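FrpC operon protein (Neisseria meningitidis, PDB 5EDF) binds the RTX protein FrpC as the iron-regulated protein FrpD, probably a lipoprotein, and may be involved in adhesion. Local coordinates at residues Gly157-Ala161 with Ser184-Gly188; Ser57-Ile61 with Ile101-Lys105; Tyr147-Tyr152 with Thr164-Ile170. All blocks are in the same frame, centred on the assembly; numbering follows the deposited sequence. Where two conformers were deposited one is given.

In the fold
All three contacts lie on the large antiparallel sheet. Contact 2 comes first along the chain, where strand 61-70 begins beside strand 98-105. Contacts 1 and 3 follow, and their segments alternate in sequence. Contact 3 pairs strands 150-155 and 161-167 of a beta hairpin, and contact 1 joins the start of strand 161-167 to the end of strand 178-186. The centres of contacts 1 and 2 are about 15 Å apart, and the two touch through Gly188 and Lys105. Contact 3 is about 25 Å from contact 1 and about 29 Å from contact 2, centre to centre. Contacts 1 and 2 close longer stretches of chain and contact 3 a local hairpin, all within the same sheet.

Contact 1: Gly157-Ala161 with Ser184-Gly188; sequences GENPA and SCING
Asn159 and Asn187 each turn CG anti to their own carbonyl carbon, with chi1 -72° and -71°, and this brings their amide groups together. The two amide planes are 31° apart. Two hydrogen bonds link the residues. The backbone N of Asn187 donates to Asn159 OD1 at 2.9 Å in a nearly straight bond. It comes from above the carbonyl plane of that side chain. In return, Asn159 ND2 donates to Asn187 OD1 at 3.2 Å, and this bond is more bent. Asn187 OD1 also accepts from Gln220 of helix 205-224, which gives this oxygen two donors. A water donates to Asn159 OD1 at 2.9 Å and makes a weak bond to the backbone N of Gly188.

Further along, the backbone N of Cys185 donates to Pro160 O at 3.0 Å. The same oxygen receives a CA-H...O contact from Ser184 CA at 3.3 Å. The Pro160 ring lies alongside the cysteine, with its CD 4.1 Å from Cys185 CB. Cys185 is also fixed by its disulfide to Cys108, a residue that the Pro160 side chain also touches. Ala161 CB and Ser184 CB meet at 3.8 Å on the sheet face that packs against His212 of helix 205-224, and Ser184 OG hydrogen-bonds to Val191 O.

Ala161 and Ser184 form an antiparallel non-hydrogen-bonded pair. The arrangement is the end of two neighbouring strands inside a large antiparallel sheet, where the loop entering strand 161-167 is tied to the end of strand 178-186, beside the disulfide.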
loop_
_atom_site.group_PDB
_atom_site.type_symbol
_atom_site.label_atom_id
_atom_site.label_comp_id
_atom_site.label_asym_id
_atom_site.label_seq_id
_atom_site.Cartn_x
_atom_site.Cartn_y
_atom_site.Cartn_z
ATOM N N GLY A 157 11.902 -14.161 -5.098
ATOM C CA GLY A 157 12.632 -14.158 -3.823
ATOM C C GLY A 157 11.776 -14.453 -2.608
ATOM O O GLY A 157 10.666 -14.973 -2.724
ATOM N N GLU A 158 12.278 -14.054 -1.449
ATOM C CA GLU A 158 11.656 -14.403 -0.171
ATOM C C GLU A 158 10.324 -13.674 0.020
ATOM O O GLU A 158 9.409 -14.191 0.684
ATOM C CB GLU A 158 12.599 -14.047 0.985
ATOM C CG GLU A 158 12.643 -15.105 2.092
ATOM C CD GLU A 158 13.069 -16.483 1.581
ATOM O OE1 GLU A 158 14.065 -16.566 0.825
ATOM O OE2 GLU A 158 12.409 -17.486 1.936
ATOM N N ASN A 159 10.241 -12.495 -0.606
ATOM C CA ASN A 159 9.176 -11.555 -0.437
ATOM C C ASN A 159 8.647 -11.073 -1.816
ATOM O O ASN A 159 8.856 -9.920 -2.212
ATOM C CB ASN A 159 9.662 -10.383 0.433
ATOM C CG ASN A 159 9.844 -10.762 1.888
ATOM O OD1 ASN A 159 9.253 -11.712 2.374
ATOM N ND2 ASN A 159 10.647 -9.989 2.594
ATOM N N PRO A 160 7.921 -11.950 -2.529
ATOM C CA PRO A 160 7.539 -11.618 -3.877
ATOM C C PRO A 160 6.493 -10.481 -3.941
ATOM O O PRO A 160 5.817 -10.161 -2.956
ATOM C CB PRO A 160 6.927 -12.912 -4.403
ATOM C CG PRO A 160 6.461 -13.592 -3.239
ATOM C CD PRO A 160 7.524 -13.320 -2.189
ATOM N N ALA A 161 6.345 -9.878 -5.108
ATOM C CA ALA A 161 5.407 -8.790 -5.293
ATOM C C ALA A 161 5.020 -8.717 -6.745
ATOM O O ALA A 161 5.842 -9.020 -7.638
ATOM C CB ALA A 161 6.030 -7.455 -4.871
ATOM N N SER A 184 1.614 -8.406 -2.569
ATOM C CA SER A 184 2.914 -8.822 -2.112
ATOM C C SER A 184 2.836 -9.752 -0.939
ATOM O O SER A 184 1.775 -9.842 -0.267
ATOM C CB SER A 184 3.760 -7.597 -1.774
ATOM O OG SER A 184 3.266 -6.922 -0.613
ATOM N N CYS A 185 3.950 -10.399 -0.650
ATOM C CA CYS A 185 4.109 -11.262 0.518
ATOM C C CYS A 185 5.405 -10.855 1.179
ATOM O O CYS A 185 6.436 -10.804 0.515
ATOM C CB CYS A 185 4.148 -12.735 0.107
ATOM S SG CYS A 185 2.624 -13.194 -0.818
ATOM N N ILE A 186 5.306 -10.466 2.453
ATOM C CA ILE A 186 6.425 -9.913 3.213
ATOM C C ILE A 186 6.478 -10.661 4.534
ATOM O O ILE A 186 5.592 -10.506 5.374
ATOM C CB ILE A 186 6.242 -8.401 3.457
ATOM C CG1 ILE A 186 6.158 -7.662 2.135
ATOM C CG2 ILE A 186 7.375 -7.849 4.361
ATOM C CD1 ILE A 186 5.723 -6.217 2.191
ATOM N N ASN A 187 7.508 -11.465 4.719
ATOM C CA ASN A 187 7.775 -12.083 6.024
ATOM C C ASN A 187 6.576 -12.874 6.563
ATOM O O ASN A 187 6.302 -12.813 7.752
ATOM C CB ASN A 187 8.162 -11.012 7.080
ATOM C CG ASN A 187 9.548 -10.402 6.868
ATOM O OD1 ASN A 187 9.989 -10.164 5.741
ATOM N ND2 ASN A 187 10.227 -10.110 7.979
ATOM N N GLY A 188 5.863 -13.603 5.706
ATOM C CA GLY A 188 4.712 -14.422 6.137
ATOM C C GLY A 188 3.371 -13.694 6.105
ATOM O O GLY A 188 2.307 -14.305 6.340
HETATM O O HOH W 1 7.115 -13.596 2.651
#

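Contact 2: Ser57-Ile61 with Ile101-Lys105; sequences SINLI and IVIRK
Backbone hydrogen bonds carry the pairing of Ile61 with Ile103. Ile61 N donates to Ile103 O at 2.9 Å, and Ile103 N donates to Ile61 O at 2.8 Å. Both bonds are nearly straight, and they make an antiparallel hydrogen-bonded pair. Each carbonyl oxygen also takes a CA-H...O contact. Leu60 CA is 3.2 Å from Ile103 O, and Val102 CA is 3.5 Å from Ile61 O.

Water continues the link beyond this pair. One water donates to Asn59 O at 2.7 Å and accepts from Lys105 N at 2.8 Å. It therefore joins the two backbones where they no longer bond directly.

Side-chain packing centres on Arg104. Its chain bends at chi3 (75°), which folds the guanidinium back over the loop. One face of that group lies against Asn59 O, which sits off-centre toward the rim. Leu60 CD2 approaches NH1 of Arg104 obliquely at 3.6 Å. The methylene CG of Arg104 packs on Leu60 CB at 3.8 Å.

The contact is the start of strand 61-70 as it joins strand 98-105 in the large antiparallel sheet. Arg104 touches Thr190 of strand 189-193, which flanks strand 98-105 on its other side. Ile61 and Ile103 share a sheet face and both pack on Met28 of strand 26-31; Ile61 also meets Phe21 and Phe23 of strand 18-23.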
loop_
_atom_site.group_PDB
_atom_site.type_symbol
_atom_site.label_atom_id
_atom_site.label_comp_id
_atom_site.label_asym_id
_atom_site.label_seq_id
_atom_site.Cartn_x
_atom_site.Cartn_y
_atom_site.Cartn_z
ATOM N N SER A 57 -6.651 -9.098 18.879
ATOM C CA SER A 57 -6.675 -10.296 18.026
ATOM C C SER A 57 -7.465 -9.996 16.772
ATOM O O SER A 57 -8.651 -9.678 16.840
ATOM C CB SER A 57 -7.324 -11.463 18.769
ATOM O OG SER A 57 -6.563 -11.862 19.883
ATOM N N ILE A 58 -6.813 -10.028 15.611
ATOM C CA ILE A 58 -7.439 -9.588 14.364
ATOM C C ILE A 58 -7.091 -10.549 13.232
ATOM O O ILE A 58 -6.237 -11.414 13.404
ATOM C CB ILE A 58 -6.986 -8.159 13.998
ATOM C CG1 ILE A 58 -5.453 -8.015 13.989
ATOM C CG2 ILE A 58 -7.426 -7.161 15.062
ATOM C CD1 ILE A 58 -4.787 -8.694 12.985
ATOM N N ASN A 59 -7.818 -10.455 12.137
ATOM C CA ASN A 59 -7.490 -11.142 10.888
ATOM C C ASN A 59 -6.831 -10.235 9.870
ATOM O O ASN A 59 -6.178 -10.718 8.962
ATOM C CB ASN A 59 -8.764 -11.725 10.240
ATOM C CG ASN A 59 -9.477 -12.724 11.121
ATOM O OD1 ASN A 59 -10.704 -12.754 11.159
ATOM N ND2 ASN A 59 -8.718 -13.546 11.821
ATOM N N LEU A 60 -7.045 -8.929 9.967
ATOM C CA LEU A 60 -6.433 -7.984 9.056
ATOM C C LEU A 60 -6.222 -6.673 9.784
ATOM O O LEU A 60 -6.962 -6.370 10.744
ATOM C CB LEU A 60 -7.275 -7.755 7.780
ATOM C CG LEU A 60 -8.536 -6.910 7.916
ATOM C CD1 LEU A 60 -8.293 -5.433 7.796
ATOM C CD2 LEU A 60 -9.558 -7.352 6.849
ATOM N N ILE A 61 -5.226 -5.921 9.338
ATOM C CA ILE A 61 -4.979 -4.559 9.764
ATOM C C ILE A 61 -4.966 -3.696 8.521
ATOM O O ILE A 61 -4.371 -4.091 7.519
ATOM C CB ILE A 61 -3.609 -4.400 10.461
ATOM C CG1 ILE A 61 -3.468 -5.381 11.640
ATOM C CG2 ILE A 61 -3.422 -2.931 10.934
ATOM C CD1 ILE A 61 -2.052 -5.406 12.195
ATOM N N ILE A 101 -3.252 0.289 3.216
ATOM C CA ILE A 101 -2.456 -0.915 3.020
ATOM C C ILE A 101 -3.016 -2.003 3.913
ATOM O O ILE A 101 -3.099 -1.821 5.133
ATOM C CB ILE A 101 -0.948 -0.654 3.299
ATOM C CG1 ILE A 101 -0.409 0.444 2.362
ATOM C CG2 ILE A 101 -0.184 -1.982 3.182
ATOM C CD1 ILE A 101 0.929 0.996 2.768
ATOM N N VAL A 102 -3.463 -3.104 3.312
ATOM C CA VAL A 102 -4.139 -4.171 4.041
ATOM C C VAL A 102 -3.153 -5.297 4.299
ATOM O O VAL A 102 -2.592 -5.879 3.369
ATOM C CB VAL A 102 -5.393 -4.635 3.320
ATOM C CG1 VAL A 102 -6.052 -5.807 4.073
ATOM C CG2 VAL A 102 -6.385 -3.500 3.154
ATOM N N ILE A 103 -2.991 -5.628 5.576
ATOM C CA ILE A 103 -2.034 -6.620 6.054
ATOM C C ILE A 103 -2.790 -7.792 6.653
ATOM O O ILE A 103 -3.632 -7.599 7.542
ATOM C CB ILE A 103 -1.104 -6.027 7.113
ATOM C CG1 ILE A 103 -0.394 -4.800 6.585
ATOM C CG2 ILE A 103 -0.084 -7.089 7.597
ATOM C CD1 ILE A 103 0.343 -3.973 7.644
ATOM N N ARG A 104 -2.468 -9.000 6.200
ATOM C CA ARG A 104 -3.017 -10.257 6.737
ATOM C C ARG A 104 -1.886 -11.228 6.936
ATOM O O ARG A 104 -0.813 -11.066 6.372
ATOM C CB ARG A 104 -4.027 -10.902 5.782
ATOM C CG ARG A 104 -5.202 -10.036 5.526
ATOM C CD ARG A 104 -6.206 -10.742 4.619
ATOM N NE ARG A 104 -6.897 -11.740 5.409
ATOM C CZ ARG A 104 -8.150 -11.650 5.875
ATOM N NH1 ARG A 104 -8.943 -10.639 5.571
ATOM N NH2 ARG A 104 -8.607 -12.620 6.628
ATOM N N LYS A 105 -2.110 -12.272 7.742
ATOM C CA LYS A 105 -1.114 -13.318 7.863
ATOM C C LYS A 105 -1.608 -14.590 7.199
ATOM O O LYS A 105 -2.392 -15.315 7.770
ATOM C CB LYS A 105 -0.740 -13.538 9.320
ATOM C CG LYS A 105 0.510 -14.424 9.494
ATOM C CD LYS A 105 0.849 -14.726 10.916
ATOM C CE LYS A 105 -0.107 -15.707 11.505
ATOM N NZ LYS A 105 0.345 -17.102 11.196
HETATM O O HOH W 2 -4.662 -12.912 8.783
#

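Contact 3: Tyr147-Tyr152 with Thr164-Ile170; sequences YFHEFY and THRNNRI
Strands 150-155 and 161-167 form an antiparallel beta hairpin, and this contact lies at its open end, where Tyr147 and Arg169 meet beyond the paired strands. Phe151 and His165 are a hydrogen-bonded pair. Phe151 N donates to His165 O at 2.8 Å, and His165 N donates to Phe151 O at 2.9 Å. Next along, Asn167 N donates to His149 O at 3.1 Å.

On one face of the sheet, Arg166 has two conformers. In the one described here it grips Glu150 side-on with two nitrogens, so this salt bridge is probably only partly occupied. NH2 reaches Glu150 OE1 at 3.0 Å, and NE reaches Glu150 OE2 at 3.2 Å. Both meet the carboxylate from above its plane, and the two flat groups are turned 71° from each other. On the same face, Thr164 CG2 lies off-centre over the Tyr152 ring in a CH-pi contact.

The Phe151 and His165 side chains lie on the other face. His165 is held by Thr180 through ND1 and by the backbone N of Leu203 through NE2.

Asn167 OD1 accepts from Arg169 N, which makes an Asx turn where strand 161-167 ends. A water joins Asn167 ND2 to Tyr147 O. Arg169 also forms a salt bridge to Asp176 through NH1, so its charge has a partner outside the hairpin. Its chain runs extended from CG to NE and lays the guanidinium flat on one face of the Tyr147 ring. The planes are 11° apart, and Arg169 CZ is 3.5 Å from Tyr147 CE1.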
loop_
_atom_site.group_PDB
_atom_site.type_symbol
_atom_site.label_atom_id
_atom_site.label_comp_id
_atom_site.label_asym_id
_atom_site.label_seq_id
_atom_site.Cartn_x
_atom_site.Cartn_y
_atom_site.Cartn_z
ATOM N N TYR A 147 -6.504 3.115 -26.127
ATOM C CA TYR A 147 -5.812 3.571 -24.924
ATOM C C TYR A 147 -5.374 2.428 -24.012
ATOM O O TYR A 147 -4.636 2.652 -23.043
ATOM C CB TYR A 147 -6.713 4.541 -24.174
ATOM C CG TYR A 147 -7.178 5.669 -25.060
ATOM C CD1 TYR A 147 -6.271 6.598 -25.560
ATOM C CD2 TYR A 147 -8.509 5.776 -25.441
ATOM C CE1 TYR A 147 -6.679 7.627 -26.395
ATOM C CE2 TYR A 147 -8.940 6.808 -26.286
ATOM C CZ TYR A 147 -8.012 7.734 -26.755
ATOM O OH TYR A 147 -8.382 8.773 -27.586
ATOM N N PHE A 148 -5.777 1.196 -24.331
ATOM C CA PHE A 148 -5.382 0.043 -23.537
ATOM C C PHE A 148 -3.841 -0.063 -23.423
ATOM O O PHE A 148 -3.135 -0.164 -24.411
ATOM C CB PHE A 148 -5.949 -1.211 -24.169
ATOM C CG PHE A 148 -5.751 -2.434 -23.361
ATOM C CD1 PHE A 148 -6.504 -2.654 -22.230
ATOM C CD2 PHE A 148 -4.806 -3.364 -23.720
ATOM C CE1 PHE A 148 -6.323 -3.801 -21.472
ATOM C CE2 PHE A 148 -4.633 -4.491 -22.991
ATOM C CZ PHE A 148 -5.366 -4.713 -21.848
ATOM N N HIS A 149 -3.333 -0.055 -22.197
ATOM C CA HIS A 149 -1.915 -0.046 -21.942
ATOM C C HIS A 149 -1.686 -0.383 -20.469
ATOM O O HIS A 149 -2.118 0.373 -19.612
ATOM C CB HIS A 149 -1.343 1.349 -22.229
ATOM C CG HIS A 149 0.135 1.364 -22.444
ATOM N ND1 HIS A 149 0.851 2.537 -22.563
ATOM C CD2 HIS A 149 1.026 0.360 -22.607
ATOM C CE1 HIS A 149 2.123 2.250 -22.780
ATOM N NE2 HIS A 149 2.257 0.936 -22.806
ATOM N N GLU A 150 -1.003 -1.478 -20.206
ATOM C CA GLU A 150 -0.793 -1.936 -18.829
ATOM C C GLU A 150 0.637 -2.396 -18.683
ATOM O O GLU A 150 1.270 -2.848 -19.658
ATOM C CB GLU A 150 -1.783 -3.031 -18.458
ATOM C CG GLU A 150 -3.161 -2.728 -19.058
ATOM C CD GLU A 150 -4.331 -3.333 -18.332
ATOM O OE1 GLU A 150 -4.195 -4.461 -17.822
ATOM O OE2 GLU A 150 -5.397 -2.668 -18.311
ATOM N N PHE A 151 1.180 -2.208 -17.503
ATOM C CA PHE A 151 2.528 -2.604 -17.134
ATOM C C PHE A 151 2.492 -3.504 -15.911
ATOM O O PHE A 151 1.647 -3.309 -15.007
ATOM C CB PHE A 151 3.350 -1.373 -16.742
ATOM C CG PHE A 151 3.546 -0.397 -17.830
ATOM C CD1 PHE A 151 4.637 -0.524 -18.673
ATOM C CD2 PHE A 151 2.657 0.623 -18.043
ATOM C CE1 PHE A 151 4.858 0.371 -19.710
ATOM C CE2 PHE A 151 2.856 1.540 -19.094
ATOM C CZ PHE A 151 3.974 1.410 -19.923
ATOM N N TYR A 152 3.395 -4.465 -15.838
ATOM C CA TYR A 152 3.592 -5.327 -14.704
ATOM C C TYR A 152 5.028 -5.292 -14.305
ATOM O O TYR A 152 5.896 -5.349 -15.181
ATOM C CB TYR A 152 3.211 -6.782 -15.027
ATOM C CG TYR A 152 1.778 -6.998 -15.432
ATOM C CD1 TYR A 152 0.817 -7.410 -14.522
ATOM C CD2 TYR A 152 1.367 -6.769 -16.748
ATOM C CE1 TYR A 152 -0.499 -7.605 -14.918
ATOM C CE2 TYR A 152 0.048 -6.957 -17.140
ATOM C CZ TYR A 152 -0.885 -7.381 -16.228
ATOM O OH TYR A 152 -2.167 -7.606 -16.614
ATOM N N THR A 164 0.991 -3.726 -10.740
ATOM C CA THR A 164 0.290 -3.553 -12.031
ATOM C C THR A 164 -0.118 -2.108 -12.172
ATOM O O THR A 164 -0.724 -1.533 -11.290
ATOM C CB THR A 164 -0.940 -4.445 -12.130
ATOM O OG1 THR A 164 -0.617 -5.789 -11.779
ATOM C CG2 THR A 164 -1.546 -4.431 -13.551
ATOM N N HIS A 165 0.272 -1.483 -13.265
ATOM C CA HIS A 165 0.031 -0.045 -13.502
ATOM C C HIS A 165 -0.658 0.079 -14.840
ATOM O O HIS A 165 -0.131 -0.406 -15.839
ATOM C CB HIS A 165 1.390 0.667 -13.511
ATOM C CG HIS A 165 1.323 2.162 -13.552
ATOM N ND1 HIS A 165 0.716 2.915 -12.564
ATOM C CD2 HIS A 165 1.830 3.050 -14.440
ATOM C CE1 HIS A 165 0.830 4.198 -12.864
ATOM N NE2 HIS A 165 1.544 4.312 -13.974
ATOM N N ARG A 166 -1.846 0.669 -14.889
ATOM C CA ARG A 166 -2.667 0.628 -16.089
ATOM C C ARG A 166 -3.361 1.947 -16.384
ATOM O O ARG A 166 -3.734 2.700 -15.477
ATOM C CB ARG A 166 -3.713 -0.477 -15.965
ATOM C CG ARG A 166 -4.524 -0.406 -14.691
ATOM C CD ARG A 166 -5.680 -1.386 -14.650
ATOM N NE ARG A 166 -5.374 -2.736 -15.137
ATOM C CZ ARG A 166 -5.082 -3.776 -14.359
ATOM N NH1 ARG A 166 -5.024 -3.650 -13.037
ATOM N NH2 ARG A 166 -4.860 -4.960 -14.911
ATOM N N ASN A 167 -3.572 2.218 -17.664
ATOM C CA ASN A 167 -4.345 3.379 -18.064
ATOM C C ASN A 167 -5.822 2.996 -18.072
ATOM O O ASN A 167 -6.214 2.025 -18.700
ATOM C CB ASN A 167 -3.944 3.880 -19.453
ATOM C CG ASN A 167 -4.472 5.285 -19.745
ATOM O OD1 ASN A 167 -5.244 5.852 -18.971
ATOM N ND2 ASN A 167 -4.060 5.849 -20.890
ATOM N N ASN A 168 -6.642 3.759 -17.362
ATOM C CA ASN A 168 -8.069 3.485 -17.251
ATOM C C ASN A 168 -8.908 4.243 -18.263
ATOM O O ASN A 168 -10.114 4.042 -18.350
ATOM C CB ASN A 168 -8.553 3.823 -15.849
ATOM C CG ASN A 168 -7.945 2.922 -14.834
ATOM O OD1 ASN A 168 -8.255 1.739 -14.799
ATOM N ND2 ASN A 168 -7.015 3.448 -14.058
ATOM N N ARG A 169 -8.264 5.113 -19.017
ATOM C CA ARG A 169 -8.932 5.863 -20.082
ATOM C C ARG A 169 -9.470 4.935 -21.170
ATOM O O ARG A 169 -8.760 4.029 -21.629
ATOM C CB ARG A 169 -7.939 6.836 -20.695
ATOM C CG ARG A 169 -8.527 7.758 -21.762
ATOM C CD ARG A 169 -7.396 8.446 -22.442
ATOM N NE ARG A 169 -7.852 9.440 -23.416
ATOM C CZ ARG A 169 -7.038 10.224 -24.112
ATOM N NH1 ARG A 169 -5.717 10.128 -23.957
ATOM N NH2 ARG A 169 -7.542 11.102 -24.971
ATOM N N ILE A 170 -10.719 5.156 -21.572
ATOM C CA ILE A 170 -11.314 4.396 -22.684
ATOM C C ILE A 170 -11.884 5.223 -23.832
ATOM O O ILE A 170 -12.261 4.654 -24.859
ATOM C CB ILE A 170 -12.413 3.402 -22.189
ATOM C CG1 ILE A 170 -13.542 4.139 -21.449
ATOM C CG2 ILE A 170 -11.780 2.311 -21.333
ATOM C CD1 ILE A 170 -14.659 3.221 -20.980
HETATM O O HOH W 3 -2.876 4.775 -23.131
HETATM O O HOH W 4 -5.347 -0.145 -20.020
HETATM O O HOH W 5 -4.123 -7.338 -14.485
#